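Local atomic coordinates of endoglucanase A (PDB entry 6Q1I), a protein that hydrolyses internal beta-1,4-glucosidic linkages in beta-glucan, lichenan and carboxymethylcellulose, and also cleaves xylan, through its family 5 glycoside hydrolase domain. Residues K65-K70 with D344-L349; T305-Q308 with P313-W316; E190-T195 with R202-P207; S15-E20 with D107-L112; G52-T57 with N334-N339. All coordinates share one frame; numbering follows the deposited sequence.

Contact 1 of 5, residues K65-K70 with D344-L349; sequences KNAGFK and DIKDAL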
# COMPACT_ATOMS: atom_id res chain seq x y z
N LYS A 65 13.52 8.41 5.98
CA LYS A 65 13.06 9.59 6.72
C LYS A 65 13.92 10.81 6.40
O LYS A 65 13.40 11.91 6.17
CB LYS A 65 13.09 9.29 8.21
CG LYS A 65 12.89 10.51 9.11
CD LYS A 65 11.52 11.13 8.95
CE LYS A 65 11.37 12.37 9.82
NZ LYS A 65 9.99 12.90 9.80
N ASN A 66 15.24 10.64 6.42
CA ASN A 66 16.12 11.79 6.21
C ASN A 66 16.08 12.31 4.78
O ASN A 66 16.46 13.46 4.54
CB ASN A 66 17.54 11.42 6.62
CG ASN A 66 17.68 11.26 8.12
OD1 ASN A 66 16.94 11.87 8.89
ND2 ASN A 66 18.62 10.43 8.54
N ALA A 67 15.61 11.52 3.82
CA ALA A 67 15.45 12.01 2.46
C ALA A 67 14.24 12.93 2.33
O ALA A 67 14.18 13.71 1.37
CB ALA A 67 15.31 10.84 1.49
N GLY A 68 13.28 12.85 3.25
CA GLY A 68 12.12 13.72 3.22
C GLY A 68 10.79 13.02 3.02
O GLY A 68 9.76 13.70 2.96
N PHE A 69 10.76 11.69 2.89
CA PHE A 69 9.49 10.98 2.90
C PHE A 69 8.85 11.10 4.29
O PHE A 69 9.55 11.06 5.31
CB PHE A 69 9.73 9.50 2.59
CG PHE A 69 10.27 9.25 1.20
CD1 PHE A 69 11.63 9.12 0.96
CD2 PHE A 69 9.41 9.11 0.13
CE1 PHE A 69 12.11 8.90 -0.30
CE2 PHE A 69 9.89 8.88 -1.14
CZ PHE A 69 11.24 8.77 -1.36
N LYS A 70 7.52 11.22 4.33
CA LYS A 70 6.82 11.38 5.59
C LYS A 70 6.04 10.15 6.02
O LYS A 70 5.57 10.10 7.16
CB LYS A 70 5.90 12.61 5.55
CG LYS A 70 6.67 13.93 5.66
CD LYS A 70 5.73 15.13 5.73
CE LYS A 70 5.03 15.23 7.08
NZ LYS A 70 4.11 16.40 7.14
N ASP A 344 18.30 10.74 -8.93
CA ASP A 344 17.50 11.75 -9.62
C ASP A 344 16.01 11.52 -9.42
O ASP A 344 15.23 12.48 -9.39
CB ASP A 344 17.81 11.77 -11.12
CG ASP A 344 19.19 12.35 -11.46
OD1 ASP A 344 19.79 13.05 -10.62
OD2 ASP A 344 19.64 12.12 -12.59
N ILE A 345 15.58 10.26 -9.32
CA ILE A 345 14.16 9.98 -9.11
C ILE A 345 13.77 10.29 -7.67
O ILE A 345 12.73 10.92 -7.42
CB ILE A 345 13.80 8.54 -9.52
CG1 ILE A 345 14.11 8.31 -11.00
CG2 ILE A 345 12.32 8.24 -9.21
CD1 ILE A 345 13.98 6.86 -11.44
N LYS A 346 14.59 9.87 -6.71
CA LYS A 346 14.36 10.26 -5.32
C LYS A 346 14.27 11.77 -5.19
O LYS A 346 13.36 12.31 -4.54
CB LYS A 346 15.46 9.68 -4.43
CG LYS A 346 15.42 10.10 -2.97
CD LYS A 346 16.22 11.38 -2.68
CE LYS A 346 17.71 11.18 -2.89
NZ LYS A 346 18.50 12.37 -2.50
N ASP A 347 15.21 12.49 -5.81
CA ASP A 347 15.21 13.95 -5.71
C ASP A 347 13.94 14.53 -6.30
O ASP A 347 13.39 15.50 -5.76
CB ASP A 347 16.43 14.53 -6.44
CG ASP A 347 17.72 14.35 -5.66
OD1 ASP A 347 17.67 14.03 -4.45
OD2 ASP A 347 18.79 14.54 -6.28
N ALA A 348 13.45 13.95 -7.40
CA ALA A 348 12.23 14.44 -8.04
C ALA A 348 11.00 14.22 -7.15
O ALA A 348 10.11 15.08 -7.09
CB ALA A 348 12.04 13.75 -9.39
N LEU A 349 10.93 13.08 -6.47
CA LEU A 349 9.81 12.82 -5.56
C LEU A 349 9.75 13.86 -4.45
O LEU A 349 8.69 14.39 -4.13
CB LEU A 349 9.96 11.42 -4.97
CG LEU A 349 9.74 10.24 -5.91
CD1 LEU A 349 10.19 8.94 -5.25
CD2 LEU A 349 8.28 10.12 -6.33

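Contact 2 of 5, residues T305-Q308 with P313-W316; sequences TAAQ and PCVW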
# COMPACT_ATOMS: atom_id res chain seq x y z
N THR A 305 3.59 16.37 -7.17
CA THR A 305 3.06 17.73 -7.10
C THR A 305 1.56 17.73 -7.33
O THR A 305 0.80 18.34 -6.56
CB THR A 305 3.74 18.63 -8.14
OG1 THR A 305 5.15 18.68 -7.92
CG2 THR A 305 3.20 20.05 -8.05
N ALA A 306 1.10 17.03 -8.36
CA ALA A 306 -0.32 17.02 -8.70
C ALA A 306 -1.14 16.35 -7.61
O ALA A 306 -2.23 16.82 -7.26
CB ALA A 306 -0.52 16.30 -10.03
N ALA A 307 -0.64 15.26 -7.05
CA ALA A 307 -1.36 14.59 -5.98
C ALA A 307 -1.40 15.44 -4.72
O ALA A 307 -2.46 15.60 -4.10
CB ALA A 307 -0.71 13.25 -5.70
N GLN A 308 -0.26 16.01 -4.34
CA GLN A 308 -0.21 16.81 -3.11
C GLN A 308 -1.03 18.09 -3.23
O GLN A 308 -1.63 18.52 -2.24
CB GLN A 308 1.24 17.05 -2.73
CG GLN A 308 1.89 15.81 -2.12
CD GLN A 308 1.33 15.53 -0.75
OE1 GLN A 308 1.71 16.18 0.22
NE2 GLN A 308 0.38 14.61 -0.67
N PRO A 313 -1.96 11.86 -0.54
CA PRO A 313 -0.65 11.23 -0.34
C PRO A 313 -0.40 10.14 -1.38
O PRO A 313 -1.32 9.45 -1.81
CB PRO A 313 -0.77 10.61 1.07
CG PRO A 313 -1.92 11.30 1.71
CD PRO A 313 -2.85 11.67 0.61
N CYS A 314 0.88 9.98 -1.75
CA CYS A 314 1.26 8.94 -2.70
C CYS A 314 2.53 8.28 -2.21
O CYS A 314 3.46 8.93 -1.75
CB CYS A 314 1.38 9.50 -4.12
SG CYS A 314 2.36 11.00 -4.24
N VAL A 315 2.54 6.95 -2.31
CA VAL A 315 3.54 6.10 -1.67
C VAL A 315 4.24 5.26 -2.74
O VAL A 315 3.62 4.38 -3.36
CB VAL A 315 2.89 5.22 -0.59
CG1 VAL A 315 3.94 4.53 0.23
CG2 VAL A 315 1.96 6.04 0.32
N TRP A 316 5.53 5.52 -2.96
CA TRP A 316 6.29 4.81 -3.99
C TRP A 316 6.50 3.35 -3.58
O TRP A 316 6.82 3.06 -2.43
CB TRP A 316 7.65 5.50 -4.17
CG TRP A 316 8.48 4.89 -5.27
CD1 TRP A 316 9.24 3.75 -5.19
CD2 TRP A 316 8.63 5.37 -6.62
NE1 TRP A 316 9.85 3.49 -6.40
CE2 TRP A 316 9.50 4.47 -7.29
CE3 TRP A 316 8.13 6.48 -7.31
CZ2 TRP A 316 9.87 4.65 -8.62
CZ3 TRP A 316 8.52 6.66 -8.63
CH2 TRP A 316 9.37 5.75 -9.27

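Contact 3 of 5, residues E190-T195 with R202-P207; sequences ESIRKT and RAVMMP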
# COMPACT_ATOMS: atom_id res chain seq x y z
N GLU A 190 -14.84 -3.74 11.38
CA GLU A 190 -15.60 -4.02 12.60
C GLU A 190 -14.71 -4.68 13.64
O GLU A 190 -14.78 -4.35 14.82
CB GLU A 190 -16.80 -4.92 12.26
CG GLU A 190 -17.87 -5.00 13.35
CD GLU A 190 -17.59 -6.01 14.45
OE1 GLU A 190 -16.78 -6.95 14.25
OE2 GLU A 190 -18.21 -5.86 15.52
N SER A 191 -13.86 -5.61 13.21
CA SER A 191 -12.95 -6.28 14.13
C SER A 191 -11.93 -5.32 14.72
O SER A 191 -11.61 -5.41 15.91
CB SER A 191 -12.27 -7.45 13.42
OG SER A 191 -13.21 -8.44 13.07
N ILE A 192 -11.42 -4.38 13.91
CA ILE A 192 -10.49 -3.37 14.43
C ILE A 192 -11.18 -2.54 15.51
O ILE A 192 -10.67 -2.38 16.62
CB ILE A 192 -9.98 -2.49 13.27
CG1 ILE A 192 -9.08 -3.27 12.31
CG2 ILE A 192 -9.28 -1.26 13.81
CD1 ILE A 192 -8.87 -2.61 10.96
N ARG A 193 -12.37 -2.02 15.19
CA ARG A 193 -13.07 -1.13 16.11
C ARG A 193 -13.45 -1.84 17.41
O ARG A 193 -13.43 -1.23 18.48
CB ARG A 193 -14.32 -0.56 15.45
CG ARG A 193 -14.07 0.31 14.22
CD ARG A 193 -13.30 1.57 14.57
NE ARG A 193 -13.10 2.45 13.43
CZ ARG A 193 -11.93 2.98 13.06
NH1 ARG A 193 -10.82 2.74 13.74
NH2 ARG A 193 -11.88 3.77 12.01
N LYS A 194 -13.81 -3.12 17.32
CA LYS A 194 -14.25 -3.87 18.49
C LYS A 194 -13.16 -4.00 19.55
O LYS A 194 -13.47 -4.19 20.72
CB LYS A 194 -14.71 -5.26 18.03
CG LYS A 194 -15.38 -6.11 19.09
CD LYS A 194 -15.75 -7.45 18.48
CE LYS A 194 -16.61 -8.28 19.42
NZ LYS A 194 -17.01 -9.55 18.76
N THR A 195 -11.88 -3.90 19.17
CA THR A 195 -10.81 -4.00 20.15
C THR A 195 -10.69 -2.77 21.04
O THR A 195 -10.01 -2.83 22.06
CB THR A 195 -9.45 -4.30 19.49
OG1 THR A 195 -9.02 -3.20 18.68
CG2 THR A 195 -9.53 -5.58 18.66
N ARG A 202 -8.70 5.06 15.20
CA ARG A 202 -7.57 4.98 14.28
C ARG A 202 -8.04 5.05 12.84
O ARG A 202 -9.02 4.41 12.46
CB ARG A 202 -6.83 3.66 14.50
CG ARG A 202 -5.51 3.55 13.73
CD ARG A 202 -4.76 2.23 13.97
NE ARG A 202 -4.62 1.97 15.40
CZ ARG A 202 -3.78 2.62 16.20
NH1 ARG A 202 -2.97 3.56 15.72
NH2 ARG A 202 -3.77 2.33 17.49
N ALA A 203 -7.30 5.79 12.02
CA ALA A 203 -7.60 5.82 10.60
C ALA A 203 -7.42 4.44 10.00
O ALA A 203 -6.42 3.75 10.27
CB ALA A 203 -6.68 6.82 9.90
N VAL A 204 -8.36 4.05 9.15
CA VAL A 204 -8.33 2.75 8.48
C VAL A 204 -8.52 2.94 6.99
O VAL A 204 -9.57 3.42 6.55
CB VAL A 204 -9.38 1.78 9.05
CG1 VAL A 204 -9.35 0.45 8.28
CG2 VAL A 204 -9.16 1.53 10.53
N MET A 205 -7.50 2.59 6.21
CA MET A 205 -7.57 2.52 4.76
C MET A 205 -8.20 1.20 4.33
O MET A 205 -8.00 0.16 4.96
CB MET A 205 -6.16 2.59 4.18
CG MET A 205 -5.53 3.96 4.26
SD MET A 205 -3.77 4.04 3.85
CE MET A 205 -3.76 3.32 2.22
N MET A 206 -8.95 1.25 3.23
CA MET A 206 -9.51 0.04 2.65
C MET A 206 -9.62 0.22 1.15
O MET A 206 -9.95 1.33 0.69
CB MET A 206 -10.89 -0.31 3.22
CG MET A 206 -11.90 0.81 3.19
SD MET A 206 -13.39 0.42 4.12
CE MET A 206 -12.73 -0.00 5.67
N PRO A 207 -9.32 -0.81 0.37
CA PRO A 207 -9.22 -0.65 -1.08
C PRO A 207 -10.51 -0.91 -1.84
O PRO A 207 -11.43 -1.59 -1.37
CB PRO A 207 -8.19 -1.72 -1.48
CG PRO A 207 -8.46 -2.82 -0.49
CD PRO A 207 -8.79 -2.12 0.80

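Contact 4 of 5, residues S15-E20 with D107-L112; sequences SEIVQE and DLYVIL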
# COMPACT_ATOMS: atom_id res chain seq x y z
N SER A 15 -9.31 12.49 7.88
CA SER A 15 -9.11 13.59 6.95
C SER A 15 -7.93 14.45 7.36
O SER A 15 -7.16 14.92 6.51
CB SER A 15 -10.39 14.42 6.83
OG SER A 15 -11.43 13.65 6.26
N GLU A 16 -7.75 14.68 8.66
CA GLU A 16 -6.62 15.46 9.13
C GLU A 16 -5.30 14.74 8.85
O GLU A 16 -4.32 15.36 8.42
CB GLU A 16 -6.75 15.71 10.64
CG GLU A 16 -7.91 16.60 11.08
CD GLU A 16 -8.08 16.65 12.60
OE1 GLU A 16 -7.55 17.58 13.23
OE2 GLU A 16 -8.72 15.74 13.18
N ILE A 17 -5.26 13.44 9.12
CA ILE A 17 -4.03 12.68 8.96
C ILE A 17 -3.58 12.69 7.50
O ILE A 17 -2.39 12.89 7.20
CB ILE A 17 -4.23 11.25 9.51
CG1 ILE A 17 -4.36 11.29 11.04
CG2 ILE A 17 -3.08 10.33 9.07
CD1 ILE A 17 -4.94 10.03 11.65
N VAL A 18 -4.52 12.49 6.58
CA VAL A 18 -4.14 12.42 5.17
C VAL A 18 -3.50 13.73 4.71
O VAL A 18 -2.62 13.72 3.83
CB VAL A 18 -5.38 12.02 4.34
CG1 VAL A 18 -5.15 12.19 2.86
CG2 VAL A 18 -5.77 10.58 4.61
N GLN A 19 -3.89 14.86 5.30
CA GLN A 19 -3.31 16.14 4.91
C GLN A 19 -1.81 16.19 5.15
O GLN A 19 -1.11 16.97 4.48
CB GLN A 19 -3.99 17.29 5.67
CG GLN A 19 -5.42 17.52 5.26
CD GLN A 19 -6.03 18.73 5.92
OE1 GLN A 19 -6.44 18.68 7.08
NE2 GLN A 19 -6.09 19.83 5.19
N GLU A 20 -1.29 15.37 6.07
CA GLU A 20 0.09 15.46 6.52
C GLU A 20 0.99 14.35 5.99
O GLU A 20 2.20 14.39 6.25
CB GLU A 20 0.14 15.42 8.05
CG GLU A 20 -0.65 16.52 8.73
CD GLU A 20 -0.17 17.88 8.33
OE1 GLU A 20 1.05 18.03 8.09
OE2 GLU A 20 -1.01 18.80 8.25
N ASP A 107 9.36 9.27 13.52
CA ASP A 107 8.33 10.29 13.32
C ASP A 107 7.63 10.17 11.97
O ASP A 107 7.13 11.15 11.43
CB ASP A 107 8.88 11.71 13.53
CG ASP A 107 7.80 12.72 13.82
OD1 ASP A 107 6.77 12.32 14.39
OD2 ASP A 107 7.98 13.91 13.47
N LEU A 108 7.56 8.96 11.43
CA LEU A 108 6.87 8.70 10.19
C LEU A 108 5.43 8.26 10.45
O LEU A 108 5.13 7.66 11.49
CB LEU A 108 7.58 7.57 9.42
CG LEU A 108 8.99 7.90 8.95
CD1 LEU A 108 9.75 6.65 8.60
CD2 LEU A 108 8.95 8.84 7.74
N TYR A 109 4.54 8.58 9.51
CA TYR A 109 3.28 7.85 9.41
C TYR A 109 3.59 6.45 8.89
O TYR A 109 4.48 6.28 8.05
CB TYR A 109 2.29 8.56 8.47
CG TYR A 109 1.88 9.90 9.02
CD1 TYR A 109 2.59 11.04 8.70
CD2 TYR A 109 0.84 10.01 9.93
CE1 TYR A 109 2.27 12.26 9.26
CE2 TYR A 109 0.50 11.22 10.48
CZ TYR A 109 1.22 12.35 10.15
OH TYR A 109 0.88 13.56 10.72
N VAL A 110 2.88 5.46 9.40
CA VAL A 110 3.09 4.07 9.02
C VAL A 110 1.75 3.49 8.60
O VAL A 110 0.76 3.60 9.34
CB VAL A 110 3.68 3.25 10.19
CG1 VAL A 110 3.72 1.78 9.83
CG2 VAL A 110 5.05 3.79 10.53
N ILE A 111 1.71 2.87 7.43
CA ILE A 111 0.55 2.10 6.98
C ILE A 111 0.90 0.63 7.12
O ILE A 111 1.84 0.15 6.47
CB ILE A 111 0.21 2.42 5.51
CG1 ILE A 111 -0.12 3.89 5.30
CG2 ILE A 111 -0.94 1.51 5.06
CD1 ILE A 111 -0.06 4.32 3.83
N LEU A 112 0.16 -0.08 7.97
CA LEU A 112 0.33 -1.52 8.17
C LEU A 112 -0.90 -2.21 7.58
O LEU A 112 -2.03 -1.93 8.01
CB LEU A 112 0.45 -1.83 9.66
CG LEU A 112 0.67 -3.31 10.00
CD1 LEU A 112 2.04 -3.78 9.48
CD2 LEU A 112 0.54 -3.54 11.50

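Contact 5 of 5, residues G52-T57 with N334-N339; sequences GNPVTT and NRSTLN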
# COMPACT_ATOMS: atom_id res chain seq x y z
N GLY A 52 14.78 -12.28 -1.59
CA GLY A 52 16.09 -11.79 -1.94
C GLY A 52 16.48 -10.46 -1.31
O GLY A 52 17.57 -9.95 -1.60
N ASN A 53 15.63 -9.89 -0.49
CA ASN A 53 16.04 -8.65 0.15
C ASN A 53 16.74 -8.92 1.48
O ASN A 53 16.48 -9.94 2.13
CB ASN A 53 14.82 -7.74 0.34
CG ASN A 53 14.45 -7.05 -0.95
OD1 ASN A 53 15.32 -6.77 -1.77
ND2 ASN A 53 13.18 -6.79 -1.15
N PRO A 54 17.66 -8.04 1.88
CA PRO A 54 18.37 -8.24 3.15
C PRO A 54 17.46 -7.89 4.32
O PRO A 54 16.46 -7.20 4.19
CB PRO A 54 19.53 -7.25 3.04
CG PRO A 54 18.99 -6.13 2.20
CD PRO A 54 18.08 -6.80 1.19
N VAL A 55 17.83 -8.39 5.50
CA VAL A 55 17.03 -8.11 6.69
C VAL A 55 16.99 -6.61 6.95
O VAL A 55 18.00 -5.90 6.84
CB VAL A 55 17.54 -8.93 7.89
CG1 VAL A 55 18.92 -8.51 8.27
CG2 VAL A 55 16.59 -8.82 9.07
N THR A 56 15.80 -6.10 7.26
CA THR A 56 15.59 -4.66 7.40
C THR A 56 16.28 -4.14 8.65
O THR A 56 16.21 -4.76 9.72
CB THR A 56 14.09 -4.36 7.48
OG1 THR A 56 13.40 -4.99 6.39
CG2 THR A 56 13.83 -2.87 7.42
N THR A 57 16.94 -2.99 8.53
CA THR A 57 17.58 -2.34 9.67
C THR A 57 17.00 -0.94 9.87
O THR A 57 16.41 -0.34 8.96
CB THR A 57 19.09 -2.19 9.46
OG1 THR A 57 19.28 -1.31 8.36
CG2 THR A 57 19.75 -3.54 9.20
N ASN A 334 19.13 1.37 -2.60
CA ASN A 334 19.90 0.14 -2.53
C ASN A 334 20.09 -0.20 -1.05
O ASN A 334 20.82 0.48 -0.33
CB ASN A 334 21.24 0.33 -3.22
CG ASN A 334 22.07 -0.93 -3.25
OD1 ASN A 334 22.06 -1.72 -2.31
ND2 ASN A 334 22.82 -1.11 -4.32
N ARG A 335 19.39 -1.24 -0.58
CA ARG A 335 19.37 -1.52 0.85
C ARG A 335 20.69 -2.09 1.35
O ARG A 335 20.92 -2.07 2.56
CB ARG A 335 18.23 -2.46 1.18
CG ARG A 335 16.87 -1.84 0.94
CD ARG A 335 15.76 -2.73 1.41
NE ARG A 335 14.51 -2.43 0.72
CZ ARG A 335 13.44 -3.20 0.81
NH1 ARG A 335 13.47 -4.27 1.58
NH2 ARG A 335 12.35 -2.92 0.11
N SER A 336 21.54 -2.60 0.46
CA SER A 336 22.82 -3.13 0.91
C SER A 336 23.87 -2.04 1.07
O SER A 336 24.74 -2.16 1.94
CB SER A 336 23.30 -4.21 -0.07
OG SER A 336 22.46 -5.36 0.00
N THR A 337 23.83 -0.99 0.25
CA THR A 337 24.82 0.08 0.34
C THR A 337 24.29 1.35 0.98
O THR A 337 25.09 2.20 1.39
CB THR A 337 25.32 0.46 -1.06
OG1 THR A 337 24.23 0.99 -1.82
CG2 THR A 337 25.91 -0.75 -1.79
N LEU A 338 22.97 1.50 1.06
CA LEU A 338 22.31 2.73 1.51
C LEU A 338 22.58 3.91 0.58
O LEU A 338 22.38 5.06 0.97
CB LEU A 338 22.63 3.07 2.97
CG LEU A 338 22.22 1.98 3.96
CD1 LEU A 338 22.44 2.43 5.39
CD2 LEU A 338 20.77 1.56 3.76
N ASN A 339 23.03 3.64 -0.64
CA ASN A 339 23.02 4.61 -1.73
C ASN A 339 21.74 4.41 -2.55
O ASN A 339 21.08 3.38 -2.46
CB ASN A 339 24.24 4.42 -2.64
CG ASN A 339 25.55 4.72 -1.94
OD1 ASN A 339 25.64 5.61 -1.09
ND2 ASN A 339 26.60 3.99 -2.31
O HOH W 1 14.98 -4.90 3.97

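Contact 1 of 5, residues K65-K70 with D344-L349
Phe-69 and Leu-349 make the apolar part of this contact. The CD1 methyl of Leu-349 comes in at the edge of the phenyl ring, close to its plane, and lies 4.0 Å from Phe-69 CZ. Phe-69 places CG beside its own backbone N (chi1 -65°), and from there the ring reaches across to the helix, although the bond to CB does not aim at it. Leu-349 does point its CB at the partner. The two side chains meet at a slant. Leu-349 also packs on Trp-316 of the last barrel strand.

The fold explains the meeting. In this closed eight-stranded beta/alpha barrel, helix 58-67 leads from strand 23-27, by way of a long loop with a short helix, to strand 71-74, and helix 343-356 is the last, so the contact closes the ring of helices. Helix 58-67 ends in a Schellman motif: Gly-68, with its positive phi of 116°, turns the chain out of the helix, and its N bonds to Lys-65 O at 3.1 Å. The turn delivers Phe-69 to the interface just ahead of strand 71-74.

Aliphatic carbon of a charged residue makes the second layer. Lys-346 turns about its CB-CG and CG-CD bonds, and its CD lies 4.3 Å from Ala-67 CB, while its CG stands obliquely to the Phe-69 ring, 4.4 Å from CE1.

The salt bridge stays within the helix: Lys-346 NZ lies 2.7 Å from Asp-347 OD1, meeting the carboxylate on its syn side. Beyond the helix, the same lysine makes a cation-pi contact with Trp-340.

Contact 2 of 5, residues T305-Q308 with P313-W316
Helix residue Gln-308 and Pro-313, just ahead of the strand, bring their CA atoms to 6.2 Å, the nearest backbone approach between 305-308 and 313-316. A short turn separates helix 293-309 from strand 314-318, the closing half of the beta-alpha-beta crossover that starts at strand 280-285 in the barrel.

Two small groups meet where the helix faces the sheet. Ala-307 and Cys-314 both direct CB at the opposite segment, and Ala-307 CB lies 4.1 Å from Cys-314 SG. The sulfur, in the conformer described here, stands between its own backbone N and carbonyl carbon (chi1 48°); Cys-314 has a second conformer. Tyr-303 and Val-304 of the helix, with Ile-282 and Phe-285 of the neighbouring strand, pack about the same cysteine.

Gln-308 works at the turn instead. Its chain is bent at chi2 (-71°), which folds the amide back from the helix toward the start of the strand. There NE2 has a weak hydrogen bond to Ile-312 O, while Tyr-353 and Val-356 of the C-terminal helix lie against the side chain. The same amide nitrogen sits over the proline backbone, with Gln-308 NE2 3.5 Å from Pro-313 CA.

Contact 3 of 5, residues E190-T195 with R202-P207
Helix 175-194 and strand 204-208 belong to the beta/alpha barrel of this family 5 glycoside hydrolase, and the contact joins the end of the helix to the start of the strand that follows it. Where the helix lies over the sheet, Ile-192 and Val-204 reach toward each other tip to tip, with Ile-192 CD1 4.1 Å from Val-204 CG1. Trp-139 and Ser-143 of helix 128-145, together with Phe-155 of the adjacent strand, also pack on Ile-192.

The polar half is a clamp on one backbone oxygen. Arg-193 bends at chi2 (-64°), bringing its guanidinium end-on to the carbonyl of Arg-202, and both terminal nitrogens donate to it. Arg-193 NH1 lies 2.8 Å from Arg-202 O, in the carbonyl plane and on a lone pair. From Arg-193 NH2 the distance to Arg-202 O is 3.0 Å, and this donor is tilted 22° from the carbonyl plane. The oxygen itself is nearly in the guanidinium plane. A salt bridge from NE to Asp-226 and a further bond from NH1 to Asn-199 O hold the group's rotation, so the arginine ties together the loop before the strand and the loop ahead of strand 229-234, where Asp-226 lies.

Arg-202 turns its own guanidinium away from the helix, toward Asn-199 OD1 and the carbonyls of Tyr-149, Asp-150 and Leu-153. Close by, Thr-195 OG1 and Thr-195 N both donate to Ile-192 O. The other methyl of the valine turns to the arginine: Val-204 CG2 is 3.8 Å from Arg-193 NH1, oblique to the guanidinium.

Contact 4 of 5, residues S15-E20 with D107-L112
Tyr-109, at the start of barrel strand 109-113, sends its ring against helix 14-20, which lies across the N-terminal end of the beta/alpha barrel strands. The side chain points at the helix and carries the strand's share of the contact.

On the buried side stands Ile-17. It brings its CG2 methyl up obliquely to the CD2-CE2 side of the ring, 3.9 Å from Tyr-109 CE2 and 4.0 Å from Tyr-109 CD2. That branch is anti to the backbone N, whereas CG1 lies beside it (chi1 -70°). Ile-154 of the adjoining strand also touches Ile-17, and His-152 stacks on the tyrosine ring.

The other side is partly exposed. Here CB of Glu-20 faces the strand and packs close to the phenol, and it is the carboxylate end that turns away: the chain bends at chi2 (-59°), leaving the planes of carboxylate and ring 38° apart. A long, weak ion pair links Glu-20 OE1 to Lys-70 NZ. The phenol has its polar partner in Arg-12, through a hydrogen bond from NH1. The backbone also takes part: Glu-20 O stands obliquely to the ring, 3.7 Å from Tyr-109 CE1, while Glu-20 CB lies 3.3 Å from Tyr-109 OH.

Contact 5 of 5, residues G52-T57 with N334-N339
Asn-53 lies over one face of the Arg-335 guanidinium, the two flat groups inclined by 38° rather than stacked parallel. The amide nitrogen makes the nearest approach, with Asn-53 ND2 3.7 Å from Arg-335 NH1. These are two donors, and each finds its acceptors away from the other. ND2 bonds to the carbonyls of Asn-29 and Asn-319, while OD1 takes a bond from Asn-320. The arginine gives NH1 to Thr-30 OG1 and NH2 to Gly-28 O. Held in this way, the two buried polar groups can lie against each other without bonding directly.

Pro-54 approaches the same arginine nearer its root and at about a right angle. Its ring carbon CG lies 3.9 Å from Arg-335 CB and, on the exposed side, 4.2 Å from Ser-336 OG. Arg-335 runs extended from CG to NE (chi2 -174°), and that straight run lets CB pack on the proline while the guanidinium reaches Asn-53.

Both segments are loops of the beta/alpha barrel, one leading into helix 58-67 and the other lying between strand 314-318 and helix 343-356. Asn-334 shapes the second: its OD1 accepts from Ser-336 N in the carbonyl plane, forming an Asx turn, and from Thr-337 N, which sits above that plane. Thr-337 OG1 in turn accepts from Asn-339 N, an ST turn.

A water bridges the loops. It accepts from Arg-335 NH1 at 2.9 Å and donates to Pro-54 O at 2.7 Å and to Thr-56 OG1, whose hydroxyl is also bonded to Glu-48.

How the contacts relate
From the N terminus, helix 14-20 opens contact 4, which closes at strand 109-113. Before it closes, 52-57 opens contact 5 and 65-70 opens contact 1, so contact 4 crosses both. Contacts 3 and 2 follow in series as short closures, each joining a helix to the next strand, both nested inside the long loops of contacts 5 and 1. Those loops close at 334-339 and 344-349, crossing each other and tying the barrel's beginning to its end. Trp-316 packs on Leu-349 and Ile-345, joining contact 2 to contact 1. Contact 4 touches contact 1 through Lys-70, contact 2 through Val-18 and contact 3 through Ile-17, whereas contacts 3 and 5 lie on opposite sides of the chain's centre.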